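Local coordinates for LPG0439 HIT-related domain-containing protein (Legionella pneumophila subsp. pneumophila, PDB 5L0L) that is of unknown function but contains the HIT-related domain of a longer protein predicted to carry a transmembrane helix, at residues E75-G78 against L79-A83; E201-G204 against D205-V209. All coordinates share one frame; numbering follows the deposited sequence.

Both contacts are local, and they follow one another along the chain without nesting or crossing. Contact 1 (75-78 with 79-83) comes first and forms consecutive turns near the start of helix 73-92, which packs on the antiparallel sheet through strands 35-41, 51-58 and 128-134. Contact 2 (201-204 with 205-209) lies much later, where helix 197-203 ends and the chain reverses through a tight turn into strand 207-211, an outermost strand of that sheet. The centres of contact 1 and contact 2 are about 13 Å apart. Phe-203 CE1 and Leu-207 CD1 of contact 2 pack near Asp-81 O of contact 1, and both contacts touch the second subunit.

Contact 1. Residues E75-G78 against L79-A83; sequences EQRG and LNDVA
Residues 75-83 form regular alpha-helix, in which Leu-79 N, Asn-80 N, Asp-81 N and Val-82 N donate to Glu-75 O, Gln-76 O, Arg-77 O and Gly-78 O respectively, over 2.9 to 3.1 Å. Gln-76 and Asn-80, one turn apart, bring their amide groups together with the planes turned 50° against each other. Their oxygens, Gln-76 OE1 and Asn-80 OD1, lie 3.1 Å apart; as two acceptors they do not bond, and Gln-76 OE1 instead receives a hydrogen bond from Gln-101 NE2. The bend in the Gln-76 chain at chi2 (74°) swings OE1 forward, toward Asn-80 and the C-terminal end of the helix. Beside this pair, Leu-79 CD2 meets Gln-76 OE1 at 3.9 Å. This is the helix that packs across the antiparallel sheet of the HIT-related domain: Leu-79 and Val-82 both touch Tyr-37 and Ile-53. Val-82 CG2 also lies 3.4 Å from Gly-78 O, the carbonyl its own backbone N binds. Another side of the helix carries charge. Asp-81 CG stands beside its own backbone N (chi1 -75°), and Asp-81 OD1 lies 3.5 Å from Arg-77 O, both atoms acceptors with no bond between them. Asp-81 OD2 makes its salt bridge with Arg-32, and the extended Arg-77, its NE 4.7 Å from that OD2, packs against Phe-203 of the second subunit.

Contact 2. Residues E201-G204 against D205-V209; sequences EEFG and DTLKV
Phe-203 O takes two hydrogen bonds from Thr-206, one from the side chain and one from the backbone. The hydroxyl OG1 of Thr-206 donates to Phe-203 O over 2.7 Å, in the carbonyl plane and on a lone pair. Thr-206 N reaches the same Phe-203 O over 2.9 Å, tilted 28° from that plane. A chi1 of 63° places OG1 between the backbone N and carbonyl carbon of Thr-206, turned back to the helix end. The backbone bond closes a type II' beta turn from Phe-203 to Thr-206, with Gly-204, at positive phi (53°), as its first inner residue. Past the turn, Leu-207 CD1 sits over one face of the Phe-203 ring in a CH-pi contact, 3.8 Å from the centroid. It lies off centre, nearest Phe-203 CD1 at 3.4 Å. Glu-202 CG covers the opposite face, 4.0 Å above the plane of the Phe-203 ring, which is thus held between two aliphatic groups. The ring also meets that of Phe-199 within helix 197-203, and Arg-77 of the second subunit packs against it. Backbone hydrogen bonds between Thr-206 and Arg-32 and between Lys-208 and Thr-30 line strand 207-211 up along strand 25-31, and Leu-207 rests on Leu-85 of helix 73-92.

Contact 1. Residues E75-G78 against L79-A83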
ATOM      1  N   GLU A  75      -9.750  -9.628  -7.218  1.00 22.11           N
ATOM      2  CA  GLU A  75      -9.171  -8.500  -7.954  1.00 21.55           C
ATOM      3  C   GLU A  75      -8.163  -7.755  -7.090  1.00 20.82           C
ATOM      4  O   GLU A  75      -7.049  -7.455  -7.539  1.00 20.14           O
ATOM      5  CB  GLU A  75     -10.290  -7.568  -8.484  1.00 21.58           C
ATOM      6  CG  GLU A  75     -11.115  -8.218  -9.603  1.00 22.35           C
ATOM      7  CD  GLU A  75     -12.411  -7.512  -9.974  1.00 22.59           C
ATOM      8  OE1 GLU A  75     -12.972  -6.737  -9.163  1.00 22.44           O
ATOM      9  OE2 GLU A  75     -12.866  -7.731 -11.111  1.00 22.90           O
ATOM     10  N   GLN A  76      -8.550  -7.461  -5.852  1.00 20.59           N
ATOM     11  CA  GLN A  76      -7.644  -6.815  -4.904  1.00 20.41           C
ATOM     12  C   GLN A  76      -6.424  -7.680  -4.593  1.00 20.85           C
ATOM     13  O   GLN A  76      -5.270  -7.198  -4.517  1.00 19.73           O
ATOM     14  CB  GLN A  76      -8.402  -6.450  -3.616  1.00 20.28           C
ATOM     15  CG  GLN A  76      -7.515  -5.828  -2.530  1.00 19.74           C
ATOM     16  CD  GLN A  76      -7.131  -4.390  -2.867  1.00 19.32           C
ATOM     17  OE1 GLN A  76      -5.978  -4.086  -3.308  1.00 19.67           O
ATOM     18  NE2 GLN A  76      -8.069  -3.514  -2.718  1.00 18.96           N
ATOM     19  N   ARG A  77      -6.671  -8.971  -4.387  1.00 21.98           N
ATOM     20  CA  ARG A  77      -5.594  -9.876  -4.076  1.00 23.19           C
ATOM     21  C   ARG A  77      -4.560  -9.935  -5.210  1.00 21.63           C
ATOM     22  O   ARG A  77      -3.358  -9.976  -4.956  1.00 20.70           O
ATOM     23  CB  ARG A  77      -6.129 -11.278  -3.793  1.00 26.61           C
ATOM     24  CG  ARG A  77      -5.088 -12.113  -3.099  1.00 30.05           C
ATOM     25  CD  ARG A  77      -5.469 -13.562  -3.063  1.00 35.03           C
ATOM     26  NE  ARG A  77      -4.492 -14.267  -2.244  1.00 38.53           N
ATOM     27  CZ  ARG A  77      -4.456 -15.579  -2.116  1.00 40.66           C
ATOM     28  NH1 ARG A  77      -3.535 -16.129  -1.322  1.00 42.70           N
ATOM     29  NH2 ARG A  77      -5.333 -16.323  -2.760  1.00 42.48           N
ATOM     30  N   GLY A  78      -5.047  -9.968  -6.442  1.00 20.75           N
ATOM     31  CA  GLY A  78      -4.172 -10.003  -7.617  1.00 20.26           C
ATOM     32  C   GLY A  78      -3.328  -8.728  -7.724  1.00 19.11           C
ATOM     33  O   GLY A  78      -2.154  -8.813  -8.021  1.00 18.91           O
ATOM     34  N   LEU A  79      -3.938  -7.571  -7.482  1.00 18.40           N
ATOM     35  CA  LEU A  79      -3.192  -6.286  -7.452  1.00 17.79           C
ATOM     36  C   LEU A  79      -2.057  -6.387  -6.453  1.00 17.59           C
ATOM     37  O   LEU A  79      -0.913  -6.032  -6.736  1.00 17.23           O
ATOM     38  CB  LEU A  79      -4.114  -5.120  -7.091  1.00 17.44           C
ATOM     39  CG  LEU A  79      -3.483  -3.734  -7.263  1.00 16.99           C
ATOM     40  CD1 LEU A  79      -3.428  -3.365  -8.726  1.00 17.11           C
ATOM     41  CD2 LEU A  79      -4.220  -2.651  -6.521  1.00 16.68           C
ATOM     42  N   ASN A  80      -2.384  -6.854  -5.261  1.00 17.68           N
ATOM     43  CA  ASN A  80      -1.405  -6.966  -4.191  1.00 17.92           C
ATOM     44  C   ASN A  80      -0.318  -7.998  -4.465  1.00 18.22           C
ATOM     45  O   ASN A  80       0.802  -7.830  -4.018  1.00 17.84           O
ATOM     46  CB  ASN A  80      -2.117  -7.237  -2.861  1.00 18.33           C
ATOM     47  CG  ASN A  80      -2.866  -6.015  -2.353  1.00 18.48           C
ATOM     48  OD1 ASN A  80      -2.993  -5.009  -3.046  1.00 18.87           O
ATOM     49  ND2 ASN A  80      -3.312  -6.064  -1.123  1.00 19.12           N
ATOM     50  N   ASP A  81      -0.653  -9.073  -5.184  1.00 18.85           N
ATOM     51  CA  ASP A  81       0.377 -10.039  -5.615  1.00 19.72           C
ATOM     52  C   ASP A  81       1.349  -9.391  -6.614  1.00 18.74           C
ATOM     53  O   ASP A  81       2.567  -9.587  -6.527  1.00 18.80           O
ATOM     54  CB  ASP A  81      -0.261 -11.274  -6.273  1.00 21.25           C
ATOM     55  CG  ASP A  81      -0.898 -12.233  -5.278  1.00 23.23           C
ATOM     56  OD1 ASP A  81      -0.695 -12.137  -4.040  1.00 24.25           O
ATOM     57  OD2 ASP A  81      -1.626 -13.159  -5.766  1.00 25.10           O
ATOM     58  N   VAL A  82       0.808  -8.673  -7.596  1.00 17.94           N
ATOM     59  CA  VAL A  82       1.651  -7.973  -8.571  1.00 17.50           C
ATOM     60  C   VAL A  82       2.535  -6.932  -7.847  1.00 16.83           C
ATOM     61  O   VAL A  82       3.747  -6.786  -8.154  1.00 16.64           O
ATOM     62  CB  VAL A  82       0.819  -7.320  -9.679  1.00 17.40           C
ATOM     63  CG1 VAL A  82       1.715  -6.505 -10.614  1.00 17.23           C
ATOM     64  CG2 VAL A  82       0.086  -8.385 -10.488  1.00 18.01           C
ATOM     65  N   ALA A  83       1.953  -6.231  -6.860  1.00 16.41           N
ATOM     66  CA  ALA A  83       2.749  -5.356  -5.997  1.00 15.96           C
ATOM     67  C   ALA A  83       3.893  -6.107  -5.296  1.00 16.11           C
ATOM     68  O   ALA A  83       5.037  -5.650  -5.311  1.00 15.83           O
ATOM     69  CB  ALA A  83       1.864  -4.586  -5.011  1.00 15.80           C
TER

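Contact 2. Residues E201-G204 against D205-V209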
ATOM      1  N   GLU A 201       9.841 -20.220  -6.741  1.00 38.88           N
ATOM      2  CA  GLU A 201       9.387 -20.770  -5.453  1.00 41.74           C
ATOM      3  C   GLU A 201       8.237 -20.016  -4.839  1.00 41.01           C
ATOM      4  O   GLU A 201       7.371 -20.628  -4.219  1.00 40.00           O
ATOM      5  CB  GLU A 201      10.548 -20.890  -4.473  1.00 46.23           C
ATOM      6  CG  GLU A 201      11.526 -21.952  -4.962  1.00 50.77           C
ATOM      7  CD  GLU A 201      12.686 -22.226  -4.027  1.00 56.15           C
ATOM      8  OE1 GLU A 201      12.442 -22.365  -2.795  1.00 60.78           O
ATOM      9  OE2 GLU A 201      13.834 -22.341  -4.552  1.00 58.85           O
ATOM     10  N   GLU A 202       8.196 -18.695  -5.018  1.00 38.62           N
ATOM     11  CA  GLU A 202       7.159 -17.921  -4.379  1.00 38.96           C
ATOM     12  C   GLU A 202       5.900 -17.839  -5.221  1.00 38.04           C
ATOM     13  O   GLU A 202       4.796 -17.930  -4.690  1.00 38.94           O
ATOM     14  CB  GLU A 202       7.652 -16.523  -3.993  1.00 38.85           C
ATOM     15  CG  GLU A 202       6.604 -15.708  -3.244  1.00 40.70           C
ATOM     16  CD  GLU A 202       6.064 -16.400  -1.987  1.00 42.45           C
ATOM     17  OE1 GLU A 202       4.834 -16.343  -1.751  1.00 44.10           O
ATOM     18  OE2 GLU A 202       6.869 -16.994  -1.247  1.00 42.57           O
ATOM     19  N   PHE A 203       6.055 -17.619  -6.518  1.00 37.16           N
ATOM     20  CA  PHE A 203       4.911 -17.384  -7.382  1.00 37.68           C
ATOM     21  C   PHE A 203       4.548 -18.630  -8.215  1.00 41.14           C
ATOM     22  O   PHE A 203       3.397 -18.765  -8.660  1.00 43.54           O
ATOM     23  CB  PHE A 203       5.146 -16.134  -8.231  1.00 35.05           C
ATOM     24  CG  PHE A 203       5.290 -14.870  -7.402  1.00 33.61           C
ATOM     25  CD1 PHE A 203       4.174 -14.307  -6.780  1.00 33.30           C
ATOM     26  CD2 PHE A 203       6.542 -14.288  -7.194  1.00 32.33           C
ATOM     27  CE1 PHE A 203       4.308 -13.155  -6.003  1.00 32.66           C
ATOM     28  CE2 PHE A 203       6.673 -13.150  -6.414  1.00 32.37           C
ATOM     29  CZ  PHE A 203       5.559 -12.591  -5.821  1.00 32.07           C
ATOM     30  N   GLY A 204       5.497 -19.552  -8.377  1.00 41.94           N
ATOM     31  CA  GLY A 204       5.274 -20.737  -9.206  1.00 44.93           C
ATOM     32  C   GLY A 204       4.802 -20.269 -10.561  1.00 44.29           C
ATOM     33  O   GLY A 204       5.477 -19.506 -11.212  1.00 43.55           O
ATOM     34  N   ASP A 205       3.579 -20.644 -10.885  1.00 46.09           N
ATOM     35  CA  ASP A 205       2.977 -20.439 -12.183  1.00 47.77           C
ATOM     36  C   ASP A 205       1.882 -19.375 -12.104  1.00 44.82           C
ATOM     37  O   ASP A 205       1.261 -19.072 -13.143  1.00 45.58           O
ATOM     38  CB  ASP A 205       2.302 -21.777 -12.585  1.00 53.45           C
ATOM     39  CG  ASP A 205       2.630 -22.227 -13.998  1.00 58.72           C
ATOM     40  OD1 ASP A 205       2.715 -21.381 -14.924  1.00 61.84           O
ATOM     41  OD2 ASP A 205       2.770 -23.462 -14.171  1.00 62.67           O
ATOM     42  N   THR A 206       1.622 -18.843 -10.891  1.00 41.09           N
ATOM     43  CA  THR A 206       0.444 -18.013 -10.625  1.00 38.51           C
ATOM     44  C   THR A 206       0.549 -16.622 -11.247  1.00 34.80           C
ATOM     45  O   THR A 206      -0.468 -16.006 -11.519  1.00 32.30           O
ATOM     46  CB  THR A 206       0.132 -17.875  -9.122  1.00 40.46           C
ATOM     47  OG1 THR A 206       1.204 -17.214  -8.430  1.00 40.69           O
ATOM     48  CG2 THR A 206      -0.117 -19.257  -8.493  1.00 42.21           C
ATOM     49  N   LEU A 207       1.773 -16.144 -11.477  1.00 32.35           N
ATOM     50  CA  LEU A 207       1.994 -14.879 -12.195  1.00 31.22           C
ATOM     51  C   LEU A 207       2.694 -15.131 -13.521  1.00 30.82           C
ATOM     52  O   LEU A 207       3.743 -15.759 -13.529  1.00 31.49           O
ATOM     53  CB  LEU A 207       2.872 -13.941 -11.370  1.00 31.03           C
ATOM     54  CG  LEU A 207       2.354 -13.506 -10.005  1.00 32.31           C
ATOM     55  CD1 LEU A 207       3.201 -12.404  -9.404  1.00 32.35           C
ATOM     56  CD2 LEU A 207       0.936 -13.015 -10.168  1.00 33.70           C
ATOM     57  N   LYS A 208       2.117 -14.640 -14.609  1.00 30.25           N
ATOM     58  CA  LYS A 208       2.764 -14.637 -15.924  1.00 30.92           C
ATOM     59  C   LYS A 208       3.036 -13.194 -16.337  1.00 27.46           C
ATOM     60  O   LYS A 208       2.120 -12.369 -16.410  1.00 26.28           O
ATOM     61  CB  LYS A 208       1.896 -15.342 -16.954  1.00 35.09           C
ATOM     62  CG  LYS A 208       1.937 -16.858 -16.735  1.00 39.95           C
ATOM     63  CD  LYS A 208       0.856 -17.633 -17.487  1.00 44.93           C
ATOM     64  CE  LYS A 208       0.950 -19.121 -17.154  1.00 48.56           C
ATOM     65  NZ  LYS A 208      -0.339 -19.850 -17.359  1.00 52.75           N
ATOM     66  N   VAL A 209       4.299 -12.923 -16.617  1.00 25.61           N
ATOM     67  CA  VAL A 209       4.780 -11.592 -16.916  1.00 24.23           C
ATOM     68  C   VAL A 209       5.124 -11.513 -18.406  1.00 24.48           C
ATOM     69  O   VAL A 209       5.859 -12.368 -18.902  1.00 24.72           O
ATOM     70  CB  VAL A 209       6.063 -11.326 -16.107  1.00 24.17           C
ATOM     71  CG1 VAL A 209       6.638  -9.963 -16.442  1.00 23.97           C
ATOM     72  CG2 VAL A 209       5.807 -11.480 -14.619  1.00 24.21           C
TER